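Local coordinates for methyl-CpG-binding domain protein 3 (Homo sapiens, PDB 6CCG), which binds methylated CpG DNA through its methyl-CpG-binding domain and probably takes part in transcriptional regulation, at residues K48-L51 with A52-L55. Numbering follows the deposited sequence.
With nucleotides of chain D.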
loop_
_atom_site.group_PDB
_atom_site.type_symbol
_atom_site.label_atom_id
_atom_site.label_comp_id
_atom_site.label_asym_id
_atom_site.label_seq_id
_atom_site.Cartn_x
_atom_site.Cartn_y
_atom_site.Cartn_z
ATOM N N LYS A 48 6.505 2.287 -3.477
ATOM C CA LYS A 48 7.412 1.602 -2.589
ATOM C C LYS A 48 8.617 2.476 -2.209
ATOM O O LYS A 48 9.018 2.479 -1.014
ATOM C CB LYS A 48 7.864 0.272 -3.170
ATOM C CG LYS A 48 8.569 -0.585 -2.109
ATOM C CD LYS A 48 8.937 -1.950 -2.607
ATOM C CE LYS A 48 9.700 -2.698 -1.562
ATOM N NZ LYS A 48 10.276 -3.909 -2.163
ATOM N N PRO A 49 9.215 3.216 -3.181
ATOM C CA PRO A 49 10.363 4.052 -2.714
ATOM C C PRO A 49 9.945 5.053 -1.670
ATOM O O PRO A 49 10.653 5.218 -0.653
ATOM C CB PRO A 49 10.820 4.762 -3.982
ATOM C CG PRO A 49 10.400 3.854 -5.089
ATOM C CD PRO A 49 9.100 3.241 -4.649
ATOM N N GLN A 50 8.799 5.698 -1.883
ATOM C CA GLN A 50 8.228 6.618 -0.876
ATOM C C GLN A 50 8.038 5.938 0.499
ATOM O O GLN A 50 8.481 6.463 1.505
ATOM C CB GLN A 50 6.910 7.184 -1.364
ATOM C CG GLN A 50 6.390 8.347 -0.557
ATOM C CD GLN A 50 4.989 8.752 -0.924
ATOM O OE1 GLN A 50 4.230 7.959 -1.546
ATOM N NE2 GLN A 50 4.600 10.009 -0.529
ATOM N N LEU A 51 7.378 4.767 0.501
ATOM C CA LEU A 51 7.197 3.947 1.715
ATOM C C LEU A 51 8.516 3.558 2.398
ATOM O O LEU A 51 8.590 3.530 3.626
ATOM C CB LEU A 51 6.448 2.656 1.374
ATOM C CG LEU A 51 5.771 1.847 2.461
ATOM C CD1 LEU A 51 4.838 2.717 3.297
ATOM C CD2 LEU A 51 4.968 0.694 1.800
ATOM N N ALA A 52 9.525 3.218 1.591
ATOM C CA ALA A 52 10.769 2.738 2.090
ATOM C C ALA A 52 11.557 3.855 2.875
ATOM O O ALA A 52 12.313 3.552 3.813
ATOM C CB ALA A 52 11.603 2.157 0.964
ATOM N N ARG A 53 11.324 5.114 2.535
ATOM C CA ARG A 53 11.901 6.249 3.332
ATOM C C ARG A 53 11.359 6.337 4.796
ATOM O O ARG A 53 12.031 6.868 5.664
ATOM C CB ARG A 53 11.680 7.579 2.575
ATOM C CG ARG A 53 12.529 7.688 1.299
ATOM C CD ARG A 53 12.610 9.109 0.793
ATOM N NE ARG A 53 11.384 9.530 0.143
ATOM C CZ ARG A 53 11.047 9.234 -1.122
ATOM N NH1 ARG A 53 9.893 9.691 -1.623
ATOM N NH2 ARG A 53 11.852 8.478 -1.901
ATOM N N TYR A 54 10.160 5.803 5.050
ATOM C CA TYR A 54 9.570 5.755 6.424
ATOM C C TYR A 54 9.853 4.436 7.160
ATOM O O TYR A 54 10.256 4.448 8.335
ATOM C CB TYR A 54 8.050 6.071 6.382
ATOM C CG TYR A 54 7.829 7.514 6.071
ATOM C CD1 TYR A 54 8.096 8.008 4.792
ATOM C CD2 TYR A 54 7.428 8.433 7.070
ATOM C CE1 TYR A 54 7.954 9.375 4.492
ATOM C CE2 TYR A 54 7.282 9.788 6.787
ATOM C CZ TYR A 54 7.540 10.253 5.476
ATOM O OH TYR A 54 7.405 11.593 5.134
ATOM N N LEU A 55 9.692 3.318 6.462
ATOM C CA LEU A 55 9.797 1.992 7.089
ATOM C C LEU A 55 11.075 1.221 6.815
ATOM O O LEU A 55 11.365 0.253 7.536
ATOM C CB LEU A 55 8.599 1.143 6.628
ATOM C CG LEU A 55 7.262 1.507 7.230
ATOM C CD1 LEU A 55 6.196 0.605 6.635
ATOM C CD2 LEU A 55 7.301 1.373 8.769
ATOM P P DG D 5 8.701 0.884 -7.837
ATOM O OP1 DG D 5 10.184 0.764 -7.758
ATOM O OP2 DG D 5 7.816 0.461 -6.721
ATOM O "O5'" DG D 5 8.371 2.413 -8.142
ATOM C "C5'" DG D 5 9.195 3.132 -9.060
ATOM C "C4'" DG D 5 8.564 4.454 -9.428
ATOM O "O4'" DG D 5 7.415 4.239 -10.268
ATOM C "C3'" DG D 5 8.067 5.311 -8.248
ATOM O "O3'" DG D 5 9.057 6.332 -8.013
ATOM C "C2'" DG D 5 6.660 5.745 -8.681
ATOM C "C1'" DG D 5 6.629 5.384 -10.158
ATOM N N9 DG D 5 5.317 5.099 -10.751
ATOM C C8 DG D 5 4.293 4.352 -10.214
ATOM N N7 DG D 5 3.241 4.298 -10.987
ATOM C C5 DG D 5 3.584 5.070 -12.089
ATOM C C6 DG D 5 2.835 5.397 -13.260
ATOM O O6 DG D 5 1.701 5.045 -13.564
ATOM N N1 DG D 5 3.567 6.200 -14.131
ATOM C C2 DG D 5 4.855 6.634 -13.910
ATOM N N2 DG D 5 5.401 7.394 -14.874
ATOM N N3 DG D 5 5.550 6.360 -12.814
ATOM C C4 DG D 5 4.862 5.570 -11.959
#
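The single helix of the methyl-CpG-binding domain, residues 48-55, makes this contact between its two turns, and its N-terminal end, Lys-48 and Pro-49, lies beside the DNA backbone. Ala-52 N donates to Lys-48 O at 2.8 Å. Leu-55 N reaches Leu-51 O at 3.0 Å, with a nearly straight N-H...O angle of 165°. Leu-51 O also accepts from Tyr-54 N, which comes from above the carbonyl plane. That oxygen is therefore gripped by two amides near the helix end. Arg-53 N bonds to Pro-49 O at 3.3 Å and only weakly to Gln-50 O.

The Arg-53 chain bends at chi3 (-75°) and folds back over the first turn. Pro-49 O and Gln-50 CA lie against one guanidinium face, toward its rim, and NH1 lies 3.9 Å from Gln-50 CG. The Tyr-54 ring turns its edge to Gln-50 O, with CD1 3.7 Å away. On the buried side, Leu-51 CD1 meets Leu-55 CD1 at 4.2 Å.

At the DNA end, Lys-48 CB is 3.6 Å from OP2 of DG5 of chain D. Pro-49 CD lies 3.7 Å from O5' of the same nucleotide. The extended Lys-48 chain takes its NZ to Leu-61 O and Phe-64 O. Gln-50 OE1 accepts from Arg-46 N. Leu-51 and Leu-55 pack on Trp-17, while Leu-51 and Tyr-54 join the helix to Phe-45 of strand 44-45.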